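Local structure of PAN2-PAN3 deadenylation complex catalytic subunit pan2 (4CZW) at residues V538-G543 with I558-P563; Y186-M191 with S197-T202. The protein shortens the poly(A) tails of messenger RNA as the catalytic subunit of the Pan2-Pan3 deadenylase, an exonuclease that probably uses two divalent metal ions. All blocks are in the same frame, centred on the assembly; numbering follows the deposited sequence.

Contact 1. Residues V538-G543 with I558-P563; sequences VLVNLG and INIQVP
The peptide plane beginning at Gln561 is the flat group that reaches Val540, and the puckered ring of Pro563 lies beside it. Neither takes the valine over a face. The CG1 methyl of Val540 lies beyond the CD corner of the Pro563 ring, 4.3 Å from Pro563 CD. The same CG1 stands in front of the oxygen of the Gln561 peptide and somewhat off its plane, 4.1 Å from Gln561 O.

The other methyl of Val540 does the remaining packing. Val540 CG2 is 3.7 Å from Ile560 CD1 and 4.0 Å from Val562 CG2. Ile560 is stretched out, with CG1 turned away from its own N (chi1 -159°) and chi2 near 180°, and this carries CD1 to the valine. The two side chains run past each other in opposite senses, while Val562 meets Val540 at a slant. Val540 thus accounts for more than half of the 132 Å² buried here.

Each segment contains a helix end. Gly543 closes helix 529-541 and Asn559 closes helix 551-558, each with positive phi in a Schellman motif. The chain then runs extended from Ile560 to Pro563 past the last turn of helix 529-541. This is the exonuclease part of the protein. Ile560 lies about 8 Å, side chain to side chain, from Asp554, which by similarity binds a catalytic metal. Met91 and Lys94, from the ubiquitin-protease-like part, touch Gln561 and Val540.

No hydrogen bond joins the two segments. Val540 O accepts Gly543 N and Gln566 NE2. Tyr533 OH, from an earlier turn of helix 529-541, bonds Asn559 O. The segments therefore meet by apolar contact, while each helix end's own bonds and outside partners such as Gln566 hold the backbone.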
# COMPACT_ATOMS: atom_id res chain seq x y z
N VAL A 538 11.71 -8.19 -6.07
CA VAL A 538 13.14 -8.04 -5.87
C VAL A 538 13.84 -7.74 -7.19
O VAL A 538 14.68 -6.84 -7.27
CB VAL A 538 13.76 -9.31 -5.24
CG1 VAL A 538 15.28 -9.30 -5.37
CG2 VAL A 538 13.35 -9.43 -3.78
N LEU A 539 13.46 -8.47 -8.24
CA LEU A 539 14.05 -8.30 -9.56
C LEU A 539 13.83 -6.89 -10.11
O LEU A 539 14.68 -6.35 -10.82
CB LEU A 539 13.49 -9.34 -10.53
CG LEU A 539 13.92 -10.79 -10.28
CD1 LEU A 539 13.16 -11.74 -11.18
CD2 LEU A 539 15.42 -10.94 -10.47
N VAL A 540 12.68 -6.30 -9.79
CA VAL A 540 12.38 -4.94 -10.21
C VAL A 540 13.31 -3.95 -9.51
O VAL A 540 13.89 -3.07 -10.15
CB VAL A 540 10.91 -4.56 -9.91
CG1 VAL A 540 10.68 -3.08 -10.16
CG2 VAL A 540 9.97 -5.40 -10.76
N ASN A 541 13.45 -4.10 -8.20
CA ASN A 541 14.28 -3.19 -7.41
C ASN A 541 15.78 -3.43 -7.60
O ASN A 541 16.60 -2.60 -7.21
CB ASN A 541 13.93 -3.30 -5.93
CG ASN A 541 12.61 -2.62 -5.60
OD1 ASN A 541 12.54 -1.40 -5.50
ND2 ASN A 541 11.56 -3.42 -5.43
N LEU A 542 16.14 -4.56 -8.19
CA LEU A 542 17.53 -4.83 -8.53
C LEU A 542 17.91 -4.07 -9.80
O LEU A 542 19.09 -3.89 -10.10
CB LEU A 542 17.78 -6.33 -8.71
CG LEU A 542 17.89 -7.15 -7.43
CD1 LEU A 542 18.10 -8.62 -7.75
CD2 LEU A 542 19.01 -6.63 -6.55
N GLY A 543 16.89 -3.62 -10.54
CA GLY A 543 17.11 -2.83 -11.73
C GLY A 543 17.04 -3.63 -13.02
O GLY A 543 17.44 -3.15 -14.08
N ILE A 558 -0.37 -9.35 -12.07
CA ILE A 558 0.69 -9.56 -11.10
C ILE A 558 0.57 -8.52 -9.98
O ILE A 558 0.97 -8.76 -8.84
CB ILE A 558 2.09 -9.48 -11.76
CG1 ILE A 558 2.30 -10.65 -12.73
CG2 ILE A 558 3.21 -9.48 -10.73
CD1 ILE A 558 3.63 -10.61 -13.45
N ASN A 559 -0.03 -7.38 -10.33
CA ASN A 559 -0.20 -6.24 -9.42
C ASN A 559 1.15 -5.66 -9.04
O ASN A 559 1.54 -5.67 -7.87
CB ASN A 559 -0.99 -6.64 -8.17
CG ASN A 559 -1.59 -5.45 -7.44
OD1 ASN A 559 -2.34 -5.61 -6.48
ND2 ASN A 559 -1.26 -4.25 -7.90
N ILE A 560 1.86 -5.14 -10.04
CA ILE A 560 3.17 -4.55 -9.83
C ILE A 560 3.39 -3.40 -10.82
O ILE A 560 2.73 -3.33 -11.86
CB ILE A 560 4.29 -5.61 -10.00
CG1 ILE A 560 5.58 -5.16 -9.29
CG2 ILE A 560 4.54 -5.91 -11.47
CD1 ILE A 560 6.67 -6.20 -9.32
N GLN A 561 4.30 -2.49 -10.47
CA GLN A 561 4.63 -1.37 -11.34
C GLN A 561 6.10 -1.42 -11.74
O GLN A 561 6.98 -1.45 -10.88
CB GLN A 561 4.31 -0.04 -10.65
CG GLN A 561 2.82 0.22 -10.45
CD GLN A 561 2.13 0.67 -11.73
OE1 GLN A 561 2.77 1.12 -12.68
NE2 GLN A 561 0.80 0.57 -11.75
N VAL A 562 6.36 -1.43 -13.04
CA VAL A 562 7.73 -1.47 -13.55
C VAL A 562 8.02 -0.23 -14.39
O VAL A 562 7.29 0.07 -15.33
CB VAL A 562 7.98 -2.73 -14.39
CG1 VAL A 562 9.45 -2.84 -14.75
CG2 VAL A 562 7.53 -3.97 -13.63
N PRO A 563 9.10 0.49 -14.05
CA PRO A 563 9.53 1.69 -14.78
C PRO A 563 9.74 1.41 -16.27
O PRO A 563 10.14 0.31 -16.64
CB PRO A 563 10.85 2.06 -14.11
CG PRO A 563 10.72 1.51 -12.73
CD PRO A 563 9.96 0.23 -12.88

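Contact 2. Residues Y186-M191 with S197-T202; sequences YQIKCM and SPRTAT. With ZN (zinc ion), chain C.
Tyr186 opens the pairing with Arg199. Tyr186 N gives a nearly straight bond to Arg199 O (2.7 Å, 167° at the hydrogen). Arg199 N returns one to Tyr186 O at 2.9 Å. Tyr186 O also receives a CA-H...O contact from Pro198 CA at 3.3 Å. The ring of Tyr186 sits with CG beside its own N (chi1 -74°), which directs it along the partner strand. Arg199 O lies at the ring edge, near its plane, and the Ala201 methyl approaches obliquely, with Ala201 CB 3.6 Å from Tyr186 CE2. With an alanine here the ring is gone, and the Ala201 methyl would probably lose its apolar neighbour and the edge of the hairpin beside Arg199 O its cover.

Gln187 faces Pro198 as a non-hydrogen-bonded pair on the other side of the sheet. Its backbone bonds instead to Arg257 of strand 250-262.

Ile188 and Ser197 form the next hydrogen-bonded pair. Ile188 N bonds to Ser197 O at 3.0 Å, and Ser197 N to Ile188 O at 2.9 Å. Ile188 CD1 rests on Arg199 CB at 4.0 Å, on the face that also carries Tyr186.

Lys189 continues the strand and bonds through its backbone to Asp255. Cys190 then binds zinc, SG to metal 2.3 Å, together with Cys193, Cys245 and Cys248. The antiparallel hairpin 183-190/196-201 thus supplies one CxxC pair and the next hairpin the other, consistent with the zinc ribbon in the fingers of ubiquitin-specific proteases.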
# COMPACT_ATOMS: atom_id res chain seq x y z
N TYR A 186 -2.79 2.43 33.34
CA TYR A 186 -3.84 2.93 34.21
C TYR A 186 -3.46 2.84 35.68
O TYR A 186 -3.06 1.78 36.17
CB TYR A 186 -5.15 2.18 33.96
CG TYR A 186 -5.85 2.55 32.68
CD1 TYR A 186 -6.64 3.69 32.60
CD2 TYR A 186 -5.71 1.77 31.54
CE1 TYR A 186 -7.29 4.04 31.43
CE2 TYR A 186 -6.35 2.11 30.36
CZ TYR A 186 -7.14 3.24 30.31
OH TYR A 186 -7.77 3.59 29.14
N GLN A 187 -3.60 3.95 36.39
CA GLN A 187 -3.41 3.97 37.83
C GLN A 187 -4.76 3.87 38.54
O GLN A 187 -5.55 4.82 38.53
CB GLN A 187 -2.68 5.24 38.28
CG GLN A 187 -2.62 5.41 39.79
CD GLN A 187 -2.04 6.75 40.20
OE1 GLN A 187 -0.96 7.14 39.76
NE2 GLN A 187 -2.77 7.47 41.05
N ILE A 188 -5.02 2.71 39.13
CA ILE A 188 -6.28 2.48 39.83
C ILE A 188 -6.11 2.69 41.34
O ILE A 188 -5.49 1.87 42.02
CB ILE A 188 -6.82 1.07 39.57
CG1 ILE A 188 -6.93 0.82 38.06
CG2 ILE A 188 -8.16 0.87 40.25
CD1 ILE A 188 -7.43 -0.56 37.70
N LYS A 189 -6.66 3.78 41.84
CA LYS A 189 -6.53 4.12 43.25
C LYS A 189 -7.84 3.96 44.01
O LYS A 189 -8.87 4.50 43.62
CB LYS A 189 -6.02 5.56 43.41
CG LYS A 189 -5.98 6.05 44.85
CD LYS A 189 -5.59 7.52 44.93
CE LYS A 189 -4.18 7.76 44.41
NZ LYS A 189 -3.77 9.18 44.55
N CYS A 190 -7.80 3.20 45.10
CA CYS A 190 -8.94 3.10 46.01
C CYS A 190 -9.15 4.44 46.69
O CYS A 190 -8.22 5.01 47.25
CB CYS A 190 -8.71 1.99 47.04
SG CYS A 190 -9.99 1.88 48.32
N MSE A 191 -10.38 4.95 46.64
CA MSE A 191 -10.67 6.26 47.20
C MSE A 191 -10.90 6.22 48.71
O MSE A 191 -11.28 7.22 49.31
CB MSE A 191 -11.88 6.88 46.50
CG MSE A 191 -11.67 7.13 45.02
SE MSE A 191 -13.17 8.08 44.20
CE MSE A 191 -13.09 9.72 45.24
N SER A 197 -2.99 0.45 42.35
CA SER A 197 -2.65 -0.76 41.62
C SER A 197 -2.73 -0.50 40.12
O SER A 197 -3.71 0.06 39.63
CB SER A 197 -3.57 -1.92 42.01
OG SER A 197 -4.93 -1.58 41.82
N PRO A 198 -1.68 -0.90 39.38
CA PRO A 198 -1.57 -0.59 37.95
C PRO A 198 -2.31 -1.56 37.03
O PRO A 198 -2.44 -2.75 37.35
CB PRO A 198 -0.06 -0.68 37.71
CG PRO A 198 0.39 -1.73 38.66
CD PRO A 198 -0.48 -1.59 39.89
N ARG A 199 -2.78 -1.05 35.90
CA ARG A 199 -3.35 -1.87 34.84
C ARG A 199 -2.76 -1.44 33.50
O ARG A 199 -2.86 -0.27 33.12
CB ARG A 199 -4.87 -1.77 34.81
CG ARG A 199 -5.52 -2.59 33.70
CD ARG A 199 -7.03 -2.43 33.67
NE ARG A 199 -7.63 -3.16 32.56
CZ ARG A 199 -8.93 -3.19 32.30
NH1 ARG A 199 -9.78 -2.52 33.07
NH2 ARG A 199 -9.39 -3.88 31.27
N THR A 200 -2.15 -2.39 32.80
CA THR A 200 -1.46 -2.09 31.54
C THR A 200 -2.43 -1.62 30.46
O THR A 200 -3.58 -2.04 30.41
CB THR A 200 -0.69 -3.31 31.02
OG1 THR A 200 -1.59 -4.41 30.85
CG2 THR A 200 0.40 -3.70 32.01
N ALA A 201 -1.94 -0.74 29.59
CA ALA A 201 -2.76 -0.18 28.51
C ALA A 201 -2.01 -0.16 27.19
O ALA A 201 -0.89 0.36 27.10
CB ALA A 201 -3.23 1.21 28.88
N THR A 202 -2.62 -0.72 26.15
CA THR A 202 -2.03 -0.74 24.82
C THR A 202 -2.86 0.11 23.86
O THR A 202 -4.06 -0.09 23.72
CB THR A 202 -1.93 -2.18 24.27
OG1 THR A 202 -1.15 -2.98 25.16
CG2 THR A 202 -1.28 -2.17 22.89
ZN ZN C . -8.97 0.20 49.57

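The two contacts share no element and lie on opposite sides of the chain's centre, with nearest atoms about 30 Å apart. Contact 1 is partly buried in the exonuclease part, its centre about 15 Å from the centre of the chain. Contact 2 is a surface contact, its centre about 38 Å from the chain's centre, in the ubiquitin-protease-like part, which is predicted to be an inactive scaffold. Contact 1 joins a helix end to a loop by apolar packing, with no hydrogen bond between the segments. Contact 2 joins neighbouring strands by four backbone hydrogen bonds, with Tyr186 and Ile188 packing along one face and a structural zinc at the tip. Contact 1 instead lies near Asp554, which by similarity binds a catalytic metal.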